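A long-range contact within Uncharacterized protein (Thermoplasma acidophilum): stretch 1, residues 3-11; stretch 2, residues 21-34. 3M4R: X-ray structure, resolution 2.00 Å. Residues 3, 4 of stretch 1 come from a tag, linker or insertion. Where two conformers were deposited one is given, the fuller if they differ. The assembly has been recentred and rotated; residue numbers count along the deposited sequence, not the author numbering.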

# COMPACT_ATOMS: atom_id res chain seq x y z
N ALA A 3 4.28 10.44 21.29
CA ALA A 3 3.91 11.12 20.02
C ALA A 3 4.59 10.40 18.87
O ALA A 3 5.81 10.18 18.90
CB ALA A 3 4.31 12.60 20.07
N MSE A 4 3.83 10.02 17.85
CA MSE A 4 4.42 9.29 16.73
C MSE A 4 5.56 10.10 16.08
O MSE A 4 5.41 11.30 15.84
CB MSE A 4 3.39 8.93 15.68
CG MSE A 4 3.99 8.15 14.54
SE MSE A 4 2.63 7.22 13.59
CE MSE A 4 1.84 6.13 15.04
N GLN A 5 6.67 9.42 15.79
CA GLN A 5 7.87 10.05 15.24
C GLN A 5 8.10 9.61 13.79
O GLN A 5 7.66 8.52 13.39
CB GLN A 5 9.11 9.74 16.10
CG GLN A 5 9.34 8.25 16.40
CD GLN A 5 10.78 7.93 16.78
OE1 GLN A 5 11.12 6.78 17.05
NE2 GLN A 5 11.63 8.95 16.78
N ASN A 6 8.78 10.46 13.02
CA ASN A 6 9.15 10.20 11.62
C ASN A 6 10.63 9.79 11.52
O ASN A 6 11.54 10.63 11.66
CB ASN A 6 8.90 11.47 10.81
CG ASN A 6 9.09 11.26 9.32
OD1 ASN A 6 10.16 10.86 8.87
ND2 ASN A 6 8.06 11.57 8.56
N ARG A 7 10.87 8.51 11.26
CA ARG A 7 12.20 7.92 11.40
C ARG A 7 13.01 7.76 10.09
O ARG A 7 13.98 6.99 10.06
CB ARG A 7 12.07 6.55 12.09
CG ARG A 7 11.13 6.54 13.30
CD ARG A 7 11.12 5.17 14.02
NE ARG A 7 9.82 4.84 14.63
CZ ARG A 7 9.56 3.79 15.43
NH1 ARG A 7 8.33 3.60 15.91
NH2 ARG A 7 10.52 2.93 15.75
N TRP A 8 12.65 8.47 9.02
CA TRP A 8 13.29 8.25 7.70
C TRP A 8 14.65 8.93 7.68
O TRP A 8 14.71 10.14 7.80
CB TRP A 8 12.41 8.77 6.55
CG TRP A 8 12.87 8.33 5.17
CD1 TRP A 8 13.90 8.84 4.45
CD2 TRP A 8 12.28 7.30 4.34
NE1 TRP A 8 14.02 8.19 3.25
CE2 TRP A 8 13.03 7.25 3.15
CE3 TRP A 8 11.21 6.42 4.50
CZ2 TRP A 8 12.75 6.36 2.13
CZ3 TRP A 8 10.92 5.53 3.46
CH2 TRP A 8 11.69 5.50 2.30
N ALA A 9 15.73 8.15 7.56
CA ALA A 9 17.10 8.67 7.68
C ALA A 9 17.91 8.66 6.37
O ALA A 9 18.67 9.58 6.09
CB ALA A 9 17.87 7.93 8.81
N GLU A 10 17.74 7.63 5.55
CA GLU A 10 18.56 7.50 4.35
C GLU A 10 18.25 8.53 3.26
O GLU A 10 17.27 9.26 3.31
CB GLU A 10 18.42 6.09 3.77
CG GLU A 10 18.88 5.00 4.72
CD GLU A 10 20.32 5.16 5.12
OE1 GLU A 10 21.18 5.42 4.24
OE2 GLU A 10 20.59 5.04 6.34
N THR A 11 19.14 8.61 2.28
CA THR A 11 18.83 9.34 1.06
C THR A 11 19.21 8.53 -0.17
O THR A 11 18.52 8.58 -1.18
CB THR A 11 19.46 10.76 1.05
OG1 THR A 11 20.86 10.69 1.38
CG2 THR A 11 18.76 11.70 2.05
N VAL A 21 12.22 -1.81 0.74
CA VAL A 21 12.55 -2.64 1.92
C VAL A 21 12.76 -1.69 3.11
O VAL A 21 12.23 -1.90 4.21
CB VAL A 21 13.81 -3.55 1.69
CG1 VAL A 21 14.45 -4.02 3.02
CG2 VAL A 21 13.47 -4.80 0.78
N TYR A 22 13.52 -0.64 2.88
CA TYR A 22 13.79 0.34 3.90
C TYR A 22 12.52 0.94 4.49
O TYR A 22 12.34 0.95 5.69
CB TYR A 22 14.70 1.43 3.36
CG TYR A 22 15.05 2.42 4.42
CD1 TYR A 22 15.91 2.08 5.45
CD2 TYR A 22 14.50 3.70 4.41
CE1 TYR A 22 16.23 2.99 6.44
CE2 TYR A 22 14.80 4.61 5.37
CZ TYR A 22 15.67 4.25 6.40
OH TYR A 22 15.96 5.19 7.36
N GLY A 23 11.62 1.38 3.62
CA GLY A 23 10.36 1.94 4.06
C GLY A 23 9.52 0.94 4.83
O GLY A 23 8.90 1.29 5.82
N SER A 24 9.52 -0.30 4.36
CA SER A 24 8.74 -1.37 4.97
C SER A 24 9.21 -1.60 6.37
O SER A 24 8.43 -1.70 7.30
CB SER A 24 8.89 -2.62 4.15
OG SER A 24 8.34 -2.37 2.88
N ARG A 25 10.52 -1.68 6.53
CA ARG A 25 11.10 -1.87 7.86
C ARG A 25 10.69 -0.77 8.85
O ARG A 25 10.34 -1.07 9.99
CB ARG A 25 12.60 -1.99 7.75
CG ARG A 25 13.03 -3.31 7.11
CD ARG A 25 14.48 -3.27 6.74
NE ARG A 25 14.91 -4.55 6.19
CZ ARG A 25 16.16 -4.84 5.83
NH1 ARG A 25 17.14 -3.97 6.00
NH2 ARG A 25 16.44 -6.04 5.35
N LEU A 26 10.73 0.49 8.42
CA LEU A 26 10.32 1.62 9.27
C LEU A 26 8.86 1.50 9.73
O LEU A 26 8.57 1.64 10.87
CB LEU A 26 10.48 2.94 8.53
CG LEU A 26 11.91 3.44 8.33
CD1 LEU A 26 11.86 4.85 7.76
CD2 LEU A 26 12.72 3.44 9.61
N ILE A 27 7.97 1.19 8.80
CA ILE A 27 6.56 1.03 9.11
C ILE A 27 6.33 -0.15 10.06
O ILE A 27 5.56 -0.04 11.01
CB ILE A 27 5.76 0.76 7.83
CG1 ILE A 27 5.73 2.01 6.95
CG2 ILE A 27 4.34 0.29 8.13
CD1 ILE A 27 5.30 3.24 7.65
N GLY A 28 6.95 -1.30 9.78
CA GLY A 28 6.79 -2.50 10.61
C GLY A 28 7.48 -2.38 11.95
O GLY A 28 7.28 -3.21 12.82
N SER A 29 8.31 -1.36 12.12
CA SER A 29 8.98 -1.15 13.39
C SER A 29 8.08 -0.42 14.41
O SER A 29 8.37 -0.44 15.61
CB SER A 29 10.29 -0.39 13.19
OG SER A 29 11.28 -1.27 12.70
N ASP A 30 6.99 0.18 13.93
CA ASP A 30 6.06 0.93 14.81
C ASP A 30 4.84 0.07 15.14
O ASP A 30 4.03 -0.20 14.25
CB ASP A 30 5.64 2.27 14.16
CG ASP A 30 4.94 3.24 15.14
OD1 ASP A 30 4.29 2.81 16.13
OD2 ASP A 30 5.03 4.46 14.89
N PRO A 31 4.68 -0.33 16.42
CA PRO A 31 3.51 -1.17 16.76
C PRO A 31 2.16 -0.42 16.64
O PRO A 31 1.10 -1.07 16.60
CB PRO A 31 3.78 -1.65 18.21
CG PRO A 31 5.03 -0.89 18.70
CD PRO A 31 5.46 0.08 17.61
N ASP A 32 2.20 0.92 16.56
CA ASP A 32 1.00 1.71 16.26
C ASP A 32 0.67 1.80 14.77
O ASP A 32 -0.36 2.36 14.41
CB ASP A 32 1.12 3.13 16.83
CG ASP A 32 1.17 3.16 18.37
OD1 ASP A 32 0.90 2.11 19.02
OD2 ASP A 32 1.48 4.23 18.93
N LEU A 33 1.56 1.30 13.91
CA LEU A 33 1.25 1.16 12.46
C LEU A 33 0.92 -0.28 12.08
O LEU A 33 -0.04 -0.51 11.35
CB LEU A 33 2.40 1.70 11.59
CG LEU A 33 2.73 3.20 11.73
CD1 LEU A 33 3.98 3.55 10.90
CD2 LEU A 33 1.55 4.11 11.34
N VAL A 34 1.72 -1.23 12.57
CA VAL A 34 1.51 -2.65 12.26
C VAL A 34 1.45 -3.49 13.54
O VAL A 34 2.47 -3.99 14.00
CB VAL A 34 2.62 -3.21 11.31
CG1 VAL A 34 2.35 -4.69 10.91
CG2 VAL A 34 2.72 -2.34 10.04

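An irregular segment of chain lies against a helix, and the apolar centre of the contact is Trp8 with Tyr22 and Leu26. Trp8 has its CA-to-CB bond sideways, yet its t rotamer brings the indole onto Tyr22, Gly23 and Leu26. Tyr22 turns its ring edge to the indole face: the planes stand at 88°, the six-membered rings have centroids 5.0 Å apart, and Trp8 CD2 lies 3.8 Å from Tyr22 CE2. One turn along the helix, Leu26 CD1 packs 3.7 Å from Trp8 CE3. Gly23 lets the indole sit close to the backbone, with Trp8 CZ3 3.7 Å from Gly23 CA; an ideal CB there would be a tight 3.4 Å from the same CZ3.

Tyr22 suits its place because it serves both chemistries. Its ring edge meets Trp8, its face receives Glu10 CG in a CH-pi contact 4.0 Å from the Tyr22 ring centroid, and its hydroxyl accepts a hydrogen bond from the backbone, Ala9 N to Tyr22 OH at 3.0 Å. A chain without regular secondary structure is thereby anchored through a main-chain amide. Glu10 thus contributes its aliphatic portion here.

A second apolar patch, at the other end of the contact, is made by Met4, a tag-derived selenomethionine. Its SE is 4.0 Å from Leu33 CD2, and its CE is 3.6 Å from Asp32 CB. In all, the two stretches bury 575 Å² between them, both sides summed.

At the polar edge, Arg7 points toward the helix, its CB 4.0 Å from Leu26 CD2, and its long side chain extends past Ser29 to Asp30. There Arg7 NH1 forms a salt bridge with Asp30 OD2 at 3.6 Å, a rather long one. Asp30 is itself buried, and its OD1 accepts a hydrogen bond from Asp32 N at 2.9 Å, so the carboxylate both orders its own turn and meets the arginine.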